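Local structure of hypothetical protein PH0823 (Pyrococcus horikoshii, 2DUM) at residues L39-E44 against W106-K111; E82-V87 against K94-I99; I99-I104 against A113-V118. The protein is of unknown function but belongs to the universal stress protein A family and so may take part in stress responses. One frame throughout, in Å; residues are numbered along the deposited sequence.

Interaction 1 of 3, residues L39-E44 against W106-K111; sequences LHVIDE and WDEIVK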
loop_
_atom_site.group_PDB
_atom_site.type_symbol
_atom_site.label_atom_id
_atom_site.label_comp_id
_atom_site.label_asym_id
_atom_site.label_seq_id
_atom_site.Cartn_x
_atom_site.Cartn_y
_atom_site.Cartn_z
ATOM N N LEU A 39 1.618 1.770 16.690
ATOM C CA LEU A 39 2.058 3.135 17.086
ATOM C C LEU A 39 0.943 4.107 17.309
ATOM O O LEU A 39 -0.133 3.947 16.764
ATOM C CB LEU A 39 2.907 3.710 16.005
ATOM C CG LEU A 39 3.678 4.957 16.379
ATOM C CD1 LEU A 39 4.161 4.834 17.757
ATOM C CD2 LEU A 39 4.875 5.116 15.504
ATOM N N HIS A 40 1.179 5.106 18.150
ATOM C CA HIS A 40 0.246 6.255 18.336
ATOM C C HIS A 40 1.000 7.499 18.635
ATOM O O HIS A 40 1.713 7.571 19.665
ATOM C CB HIS A 40 -0.689 6.112 19.516
ATOM C CG HIS A 40 -1.577 7.297 19.704
ATOM N ND1 HIS A 40 -2.385 7.779 18.701
ATOM C CD2 HIS A 40 -1.772 8.122 20.769
ATOM C CE1 HIS A 40 -3.061 8.832 19.147
ATOM N NE2 HIS A 40 -2.708 9.068 20.399
ATOM N N VAL A 41 0.850 8.486 17.766
ATOM C CA VAL A 41 1.697 9.611 17.923
ATOM C C VAL A 41 0.804 10.636 18.385
ATOM O O VAL A 41 0.054 11.141 17.613
ATOM C CB VAL A 41 2.206 10.138 16.625
ATOM C CG1 VAL A 41 3.305 11.137 16.909
ATOM C CG2 VAL A 41 2.688 9.057 15.850
ATOM N N ILE A 42 0.890 11.000 19.634
ATOM C CA ILE A 42 0.025 12.090 20.049
ATOM C C ILE A 42 0.614 13.428 19.560
ATOM O O ILE A 42 1.798 13.742 19.828
ATOM C CB ILE A 42 -0.531 11.917 21.562
ATOM C CG1 ILE A 42 -1.814 12.801 21.821
ATOM C CG2 ILE A 42 0.653 11.785 22.647
ATOM C CD1 ILE A 42 -3.290 12.114 21.561
ATOM N N ASP A 43 -0.214 14.126 18.764
ATOM C CA ASP A 43 0.225 15.180 17.848
ATOM C C ASP A 43 0.676 16.433 18.549
ATOM O O ASP A 43 -0.093 17.061 19.269
ATOM C CB ASP A 43 -0.898 15.516 16.860
ATOM C CG ASP A 43 -0.544 16.704 15.871
ATOM O OD1 ASP A 43 0.647 16.993 15.518
ATOM O OD2 ASP A 43 -1.499 17.361 15.410
ATOM N N GLU A 44 1.922 16.824 18.318
ATOM C CA GLU A 44 2.493 18.061 18.886
ATOM C C GLU A 44 1.613 19.288 18.573
ATOM O O GLU A 44 1.271 20.097 19.456
ATOM C CB GLU A 44 3.924 18.278 18.338
ATOM C CG GLU A 44 5.002 18.612 19.429
ATOM C CD GLU A 44 5.669 17.360 20.108
ATOM O OE1 GLU A 44 5.642 17.213 21.371
ATOM O OE2 GLU A 44 6.252 16.535 19.371
ATOM N N TRP A 106 2.848 12.219 10.732
ATOM C CA TRP A 106 3.611 11.547 9.652
ATOM C C TRP A 106 5.102 11.439 9.932
ATOM O O TRP A 106 5.796 10.624 9.331
ATOM C CB TRP A 106 3.473 12.250 8.290
ATOM C CG TRP A 106 4.509 13.295 8.156
ATOM C CD1 TRP A 106 5.859 13.150 7.838
ATOM C CD2 TRP A 106 4.304 14.642 8.424
ATOM N NE1 TRP A 106 6.487 14.368 7.884
ATOM C CE2 TRP A 106 5.552 15.302 8.249
ATOM C CE3 TRP A 106 3.179 15.374 8.822
ATOM C CZ2 TRP A 106 5.701 16.660 8.470
ATOM C CZ3 TRP A 106 3.317 16.733 9.021
ATOM C CH2 TRP A 106 4.578 17.369 8.847
ATOM N N ASP A 107 5.607 12.305 10.788
ATOM C CA ASP A 107 7.030 12.389 10.907
ATOM C C ASP A 107 7.446 11.356 11.947
ATOM O O ASP A 107 8.498 10.703 11.880
ATOM C CB ASP A 107 7.465 13.814 11.239
ATOM C CG ASP A 107 9.005 13.975 11.242
ATOM O OD1 ASP A 107 9.562 14.455 12.272
ATOM O OD2 ASP A 107 9.697 13.594 10.247
ATOM N N GLU A 108 6.577 11.165 12.906
ATOM C CA GLU A 108 6.880 10.132 13.840
ATOM C C GLU A 108 6.729 8.749 13.190
ATOM O O GLU A 108 7.654 7.941 13.255
ATOM C CB GLU A 108 6.041 10.308 15.085
ATOM C CG GLU A 108 6.369 11.610 15.820
ATOM C CD GLU A 108 7.888 11.923 15.893
ATOM O OE1 GLU A 108 8.257 13.149 15.830
ATOM O OE2 GLU A 108 8.687 10.944 16.030
ATOM N N ILE A 109 5.575 8.507 12.550
ATOM C CA ILE A 109 5.363 7.342 11.703
ATOM C C ILE A 109 6.637 7.000 10.918
ATOM O O ILE A 109 7.115 5.880 10.980
ATOM C CB ILE A 109 4.259 7.575 10.653
ATOM C CG1 ILE A 109 3.008 8.211 11.236
ATOM C CG2 ILE A 109 3.876 6.324 10.058
ATOM C CD1 ILE A 109 2.323 7.379 12.177
ATOM N N VAL A 110 7.189 7.959 10.192
ATOM C CA VAL A 110 8.272 7.673 9.301
ATOM C C VAL A 110 9.579 7.431 10.088
ATOM O O VAL A 110 10.466 6.629 9.741
ATOM C CB VAL A 110 8.452 8.847 8.393
ATOM C CG1 VAL A 110 9.711 8.648 7.559
ATOM C CG2 VAL A 110 7.246 8.993 7.528
ATOM N N LYS A 111 9.678 8.170 11.175
ATOM C CA LYS A 111 10.846 8.069 12.042
ATOM C C LYS A 111 10.881 6.675 12.594
ATOM O O LYS A 111 11.861 5.980 12.417
ATOM C CB LYS A 111 10.901 9.183 13.129
ATOM C CG LYS A 111 11.983 10.259 12.825
ATOM C CD LYS A 111 11.590 11.698 13.086
ATOM C CE LYS A 111 11.543 11.939 14.574
ATOM N NZ LYS A 111 10.889 13.266 14.881
#
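Val-41 of strand 35-43 meets Glu-108 of helix 105-115 where the two backbones come nearest, their CA atoms 6.6 Å apart. The glutamate can be followed outward. Its CB faces both methyls of the valine, CG1 at 3.4 Å and CG2 at 3.7 Å; Glu-108 CG then lies 3.3 Å from Val-41 CG1, the two side chains crossing at about a right angle. At CG the chain bends (chi2 -42°), and this turns the carboxylate away from the strand. Glu-108 OE1 takes Lys-111 NZ on its syn side at 2.8 Å, 24° out of the carboxylate plane, while OE2 makes a salt bridge with Arg-101 NH2. The lysine is shared: its NZ also pairs with Asp-107 OD1 at 3.2 Å, giving a network of Asp-107, Glu-108 and Lys-111 on the helix, which Arg-101 extends to strand 95-103. One residue along the helix, Val-41 CG2 packs on Ile-109 CD1 at 4.1 Å, and Leu-39 CD2 lies loosely against Ile-109 CA. With an alanine in place of Val-41 both methyls are gone, which would probably open a gap beside the Glu-108 methylenes and Ile-109 CD1. With short-segment axes 8.5 Å apart and inclined at 147°, the helix runs roughly antiparallel to the strand it covers, as in the layered parallel alpha/beta fold of universal stress proteins.

Interaction 2 of 3, residues E82-V87 against K94-I99; sequences EKAEEV and KNVRTI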
loop_
_atom_site.group_PDB
_atom_site.type_symbol
_atom_site.label_atom_id
_atom_site.label_comp_id
_atom_site.label_asym_id
_atom_site.label_seq_id
_atom_site.Cartn_x
_atom_site.Cartn_y
_atom_site.Cartn_z
ATOM N N GLU A 82 -4.660 -1.530 25.725
ATOM C CA GLU A 82 -5.610 -2.588 25.728
ATOM C C GLU A 82 -6.057 -3.015 24.299
ATOM O O GLU A 82 -6.417 -4.151 24.112
ATOM C CB GLU A 82 -6.713 -2.287 26.743
ATOM C CG GLU A 82 -7.643 -1.094 26.348
ATOM C CD GLU A 82 -8.814 -1.535 25.405
ATOM O OE1 GLU A 82 -10.011 -1.520 25.863
ATOM O OE2 GLU A 82 -8.521 -1.918 24.232
ATOM N N LYS A 83 -5.984 -2.127 23.306
ATOM C CA LYS A 83 -6.263 -2.415 21.874
ATOM C C LYS A 83 -5.069 -3.144 21.298
ATOM O O LYS A 83 -5.046 -3.543 20.162
ATOM C CB LYS A 83 -6.465 -1.080 21.122
ATOM C CG LYS A 83 -6.653 -1.106 19.621
ATOM C CD LYS A 83 -6.564 0.321 18.983
ATOM C CE LYS A 83 -6.640 0.383 17.327
ATOM N NZ LYS A 83 -7.133 1.648 16.462
ATOM N N ALA A 84 -4.026 -3.239 22.115
ATOM C CA ALA A 84 -2.838 -4.049 21.849
ATOM C C ALA A 84 -3.316 -5.409 21.550
ATOM O O ALA A 84 -2.899 -5.995 20.589
ATOM C CB ALA A 84 -1.952 -4.131 23.055
ATOM N N GLU A 85 -4.191 -5.930 22.381
ATOM C CA GLU A 85 -4.486 -7.345 22.269
ATOM C C GLU A 85 -5.619 -7.753 21.289
ATOM O O GLU A 85 -5.751 -8.931 21.001
ATOM C CB GLU A 85 -4.562 -8.025 23.659
ATOM C CG GLU A 85 -4.433 -9.606 23.678
ATOM C CD GLU A 85 -2.992 -10.234 23.419
ATOM O OE1 GLU A 85 -1.902 -9.693 23.878
ATOM O OE2 GLU A 85 -2.997 -11.330 22.755
ATOM N N GLU A 86 -6.379 -6.820 20.734
ATOM C CA GLU A 86 -7.322 -7.212 19.643
ATOM C C GLU A 86 -6.749 -6.994 18.173
ATOM O O GLU A 86 -7.045 -7.737 17.188
ATOM C CB GLU A 86 -8.753 -6.668 19.908
ATOM C CG GLU A 86 -9.473 -5.917 18.749
ATOM C CD GLU A 86 -9.402 -4.350 18.788
ATOM O OE1 GLU A 86 -8.704 -3.781 19.668
ATOM O OE2 GLU A 86 -10.043 -3.680 17.911
ATOM N N VAL A 87 -5.881 -6.014 18.033
ATOM C CA VAL A 87 -5.049 -5.984 16.848
ATOM C C VAL A 87 -4.158 -7.266 16.594
ATOM O O VAL A 87 -4.101 -7.815 15.481
ATOM C CB VAL A 87 -4.233 -4.731 16.881
ATOM C CG1 VAL A 87 -3.304 -4.695 15.684
ATOM C CG2 VAL A 87 -5.187 -3.591 16.985
ATOM N N LYS A 94 1.747 -13.324 15.218
ATOM C CA LYS A 94 2.376 -13.967 16.348
ATOM C C LYS A 94 2.714 -12.986 17.535
ATOM O O LYS A 94 2.692 -13.475 18.648
ATOM C CB LYS A 94 3.625 -14.704 15.980
ATOM C CG LYS A 94 3.745 -15.078 14.548
ATOM C CD LYS A 94 4.113 -16.553 14.409
ATOM C CE LYS A 94 5.611 -16.733 14.501
ATOM N NZ LYS A 94 6.524 -15.551 14.034
ATOM N N ASN A 95 3.045 -11.675 17.365
ATOM C CA ASN A 95 3.412 -10.768 18.523
ATOM C C ASN A 95 3.024 -9.363 18.320
ATOM O O ASN A 95 2.908 -8.880 17.205
ATOM C CB ASN A 95 4.879 -10.697 18.838
ATOM C CG ASN A 95 5.420 -12.019 19.189
ATOM O OD1 ASN A 95 6.064 -12.676 18.358
ATOM N ND2 ASN A 95 5.112 -12.496 20.417
ATOM N N VAL A 96 2.866 -8.658 19.413
ATOM C CA VAL A 96 2.397 -7.299 19.331
ATOM C C VAL A 96 3.366 -6.441 20.189
ATOM O O VAL A 96 4.214 -6.968 20.962
ATOM C CB VAL A 96 0.970 -7.254 19.888
ATOM C CG1 VAL A 96 0.973 -6.681 21.256
ATOM C CG2 VAL A 96 0.043 -6.444 19.025
ATOM N N ARG A 97 3.306 -5.131 20.023
ATOM C CA ARG A 97 3.816 -4.233 21.036
ATOM C C ARG A 97 3.198 -2.891 20.860
ATOM O O ARG A 97 2.341 -2.705 20.014
ATOM C CB ARG A 97 5.302 -4.071 20.971
ATOM C CG ARG A 97 5.885 -3.958 19.654
ATOM C CD ARG A 97 7.338 -4.163 19.957
ATOM N NE ARG A 97 7.996 -2.903 20.209
ATOM C CZ ARG A 97 9.048 -2.462 19.507
ATOM N NH1 ARG A 97 9.501 -1.240 19.828
ATOM N NH2 ARG A 97 9.663 -3.205 18.512
ATOM N N THR A 98 3.657 -1.945 21.665
ATOM C CA THR A 98 3.136 -0.595 21.659
ATOM C C THR A 98 4.328 0.366 21.559
ATOM O O THR A 98 5.428 0.036 21.999
ATOM C CB THR A 98 2.289 -0.349 22.898
ATOM O OG1 THR A 98 3.069 -0.702 24.049
ATOM C CG2 THR A 98 0.959 -1.180 22.855
ATOM N N ILE A 99 4.121 1.481 20.860
ATOM C CA ILE A 99 4.943 2.632 21.023
ATOM C C ILE A 99 4.038 3.858 20.969
ATOM O O ILE A 99 3.019 3.885 20.259
ATOM C CB ILE A 99 5.916 2.778 19.917
ATOM C CG1 ILE A 99 6.738 1.521 19.666
ATOM C CG2 ILE A 99 6.868 3.831 20.257
ATOM C CD1 ILE A 99 7.674 1.743 18.505
#
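Val-96 turns its side chain toward helix 69-90 and meets Ala-84, the residue nearest to it across the contact, with CA atoms 6.7 Å apart. Its chi1 is 103°, away from a staggered position. Both branches lie round the backbone atom Ala-84 O, CG2 the closer at 3.4 Å, and Val-96 CG1 also reaches Ala-84 CB at 4.3 Å. Two residues on, Thr-98 points to the same helix and divides its branches differently. Its chi1 of 53° puts OG1 between the backbone N and the carbonyl carbon and sets CG2 anti to the carbonyl carbon; that methyl is the group that packs, 4.1 Å from Ala-84 CB. Ala-84 thus sits over the strand between two alternate residues, which is the geometry expected where a helix rests on one face of a sheet. Strand 35-43, helix 69-90 and strand 95-103 form a beta-alpha-beta crossover between neighbouring parallel strands. Lys-83 leads elsewhere, to a hydrogen bond with Thr-12 and a cation-pi contact with Tyr-19. No hydrogen bond or salt bridge links 82-87 to 94-99, which is consistent with van der Waals packing, part of it methyl against carbonyl oxygen, and no directional bond between the two segments.

Interaction 3 of 3, residues I99-I104 against A113-V118; sequences IIRFGI and AEEENV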
loop_
_atom_site.group_PDB
_atom_site.type_symbol
_atom_site.label_atom_id
_atom_site.label_comp_id
_atom_site.label_asym_id
_atom_site.label_seq_id
_atom_site.Cartn_x
_atom_site.Cartn_y
_atom_site.Cartn_z
ATOM N N ILE A 99 4.121 1.481 20.860
ATOM C CA ILE A 99 4.943 2.632 21.023
ATOM C C ILE A 99 4.038 3.858 20.969
ATOM O O ILE A 99 3.019 3.885 20.259
ATOM C CB ILE A 99 5.916 2.778 19.917
ATOM C CG1 ILE A 99 6.738 1.521 19.666
ATOM C CG2 ILE A 99 6.868 3.831 20.257
ATOM C CD1 ILE A 99 7.674 1.743 18.505
ATOM N N ILE A 100 4.436 4.870 21.733
ATOM C CA ILE A 100 3.727 6.132 21.956
ATOM C C ILE A 100 4.855 7.105 21.765
ATOM O O ILE A 100 5.886 7.008 22.497
ATOM C CB ILE A 100 3.330 6.317 23.443
ATOM C CG1 ILE A 100 1.904 5.844 23.759
ATOM C CG2 ILE A 100 3.193 7.733 23.766
ATOM C CD1 ILE A 100 1.524 4.269 23.536
ATOM N N ARG A 101 4.687 8.025 20.800
ATOM C CA ARG A 101 5.632 9.104 20.628
ATOM C C ARG A 101 4.839 10.361 20.611
ATOM O O ARG A 101 3.651 10.304 20.356
ATOM C CB ARG A 101 6.401 8.928 19.323
ATOM C CG ARG A 101 6.915 7.497 19.011
ATOM C CD ARG A 101 8.044 7.015 19.895
ATOM N NE ARG A 101 9.291 6.872 19.144
ATOM C CZ ARG A 101 9.680 7.600 18.069
ATOM N NH1 ARG A 101 10.880 7.325 17.503
ATOM N NH2 ARG A 101 8.905 8.590 17.536
ATOM N N PHE A 102 5.478 11.488 20.943
ATOM C CA PHE A 102 4.919 12.864 20.700
ATOM C C PHE A 102 5.353 13.424 19.376
ATOM O O PHE A 102 6.467 13.148 18.919
ATOM C CB PHE A 102 5.321 13.831 21.828
ATOM C CG PHE A 102 4.696 13.465 23.085
ATOM C CD1 PHE A 102 5.404 12.720 24.033
ATOM C CD2 PHE A 102 3.325 13.673 23.254
ATOM C CE1 PHE A 102 4.764 12.244 25.223
ATOM C CE2 PHE A 102 2.667 13.196 24.412
ATOM C CZ PHE A 102 3.387 12.483 25.409
ATOM N N GLY A 103 4.534 14.229 18.731
ATOM C CA GLY A 103 5.120 14.900 17.559
ATOM C C GLY A 103 4.198 15.138 16.407
ATOM O O GLY A 103 2.974 15.286 16.599
ATOM N N ILE A 104 4.759 15.208 15.206
ATOM C CA ILE A 104 3.864 15.379 14.041
ATOM C C ILE A 104 3.593 14.004 13.509
ATOM O O ILE A 104 4.529 13.262 13.149
ATOM C CB ILE A 104 4.362 16.407 12.906
ATOM C CG1 ILE A 104 5.835 16.131 12.487
ATOM C CG2 ILE A 104 4.068 17.864 13.328
ATOM C CD1 ILE A 104 6.750 15.441 13.622
ATOM N N ALA A 113 9.143 3.997 11.587
ATOM C CA ALA A 113 9.257 2.967 10.596
ATOM C C ALA A 113 10.711 2.666 10.494
ATOM O O ALA A 113 11.119 1.552 10.799
ATOM C CB ALA A 113 8.739 3.432 9.305
ATOM N N GLU A 114 11.494 3.678 10.139
ATOM C CA GLU A 114 12.868 3.426 9.704
ATOM C C GLU A 114 13.751 2.829 10.759
ATOM O O GLU A 114 14.665 2.043 10.443
ATOM C CB GLU A 114 13.557 4.664 9.117
ATOM C CG GLU A 114 14.674 4.273 8.128
ATOM C CD GLU A 114 14.105 3.906 6.723
ATOM O OE1 GLU A 114 13.095 4.560 6.268
ATOM O OE2 GLU A 114 14.659 2.958 6.061
ATOM N N GLU A 115 13.465 3.242 11.983
ATOM C CA GLU A 115 14.239 2.874 13.142
ATOM C C GLU A 115 14.006 1.459 13.672
ATOM O O GLU A 115 14.884 0.940 14.363
ATOM C CB GLU A 115 13.909 3.769 14.343
ATOM C CG GLU A 115 14.169 5.253 14.302
ATOM C CD GLU A 115 13.419 5.940 15.451
ATOM O OE1 GLU A 115 13.466 7.187 15.546
ATOM O OE2 GLU A 115 12.751 5.239 16.271
ATOM N N GLU A 116 12.821 0.871 13.503
ATOM C CA GLU A 116 12.687 -0.513 13.855
ATOM C C GLU A 116 12.832 -1.468 12.718
ATOM O O GLU A 116 12.374 -2.623 12.834
ATOM C CB GLU A 116 11.358 -0.799 14.471
ATOM C CG GLU A 116 11.532 -1.080 15.899
ATOM C CD GLU A 116 11.860 0.190 16.508
ATOM O OE1 GLU A 116 11.482 1.167 15.798
ATOM O OE2 GLU A 116 12.500 0.197 17.602
ATOM N N ASN A 117 13.462 -0.999 11.649
ATOM C CA ASN A 117 13.581 -1.738 10.457
ATOM C C ASN A 117 12.377 -2.676 10.282
ATOM O O ASN A 117 12.455 -3.910 10.456
ATOM C CB ASN A 117 14.897 -2.453 10.410
ATOM C CG ASN A 117 15.189 -2.930 9.023
ATOM O OD1 ASN A 117 15.795 -3.988 8.818
ATOM N ND2 ASN A 117 14.676 -2.191 8.028
ATOM N N VAL A 118 11.228 -2.058 9.997
ATOM C CA VAL A 118 9.958 -2.761 9.817
ATOM C C VAL A 118 9.831 -3.209 8.366
ATOM O O VAL A 118 10.446 -2.604 7.492
ATOM C CB VAL A 118 8.739 -1.882 10.198
ATOM C CG1 VAL A 118 8.967 -1.212 11.426
ATOM C CG2 VAL A 118 8.349 -0.870 9.103
#
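The guanidinium of Arg-101 and the carboxylate of Glu-115 meet at an edge, with neither stacked on the other. Glu-115 OE1 lies in the guanidinium plane and OE2 near it, yet the two planes are turned 49° against each other, so the pair is not a coplanar, two-pronged one. This salt bridge joins the later part of strand 95-103 to the C-terminal end of helix 105-115, within one beta-alpha unit: the strand leads straight into the helix, part of the parallel alpha/beta fold of the universal stress protein family. Arg-101 comes from the strand and Glu-115 from the last turn of the helix, their side chains approaching from opposite directions. The arginine has its CG anti to the carbonyl carbon (chi1 -44°) and bends again at chi2 and chi3, bringing NH1 to Glu-115; Glu-115, by contrast, stays extended beyond CG and spans the remaining distance. Because NH2 of the same guanidinium is engaged by Glu-108, the arginine lies between two acids of one helix, which probably restrains its rotation. Beyond the helix, Asn-117 hydrogen-bonds Asp-158 of the second subunit, placing this surface contact close to the dimer interface. At the bridge itself, both carboxylate oxygens face a single nitrogen: Arg-101 NH1 is 3.1 Å from Glu-115 OE2 and 3.2 Å from Glu-115 OE1.

Interaction 1 is the buried contact of the three, interaction 2 is partly buried and interaction 3 lies at the surface. Interactions 1 and 3 use the same helix, 105-115, and their centres are only about 6 Å apart; the charged groups of both meet in one network through Arg-101. Interaction 2, whose centre is about 17 Å from that of interaction 1, uses helix 69-90 instead. Strand 95-103 serves interactions 2 and 3 with alternate side chains, Val-96 and Thr-98 toward one helix, Arg-101 toward the other. Chemistry follows place: methyl packing dominates interaction 2, interaction 1 joins packing to ion pairs, and the exposed Glu-115 of interaction 3 adds a surface ion pair.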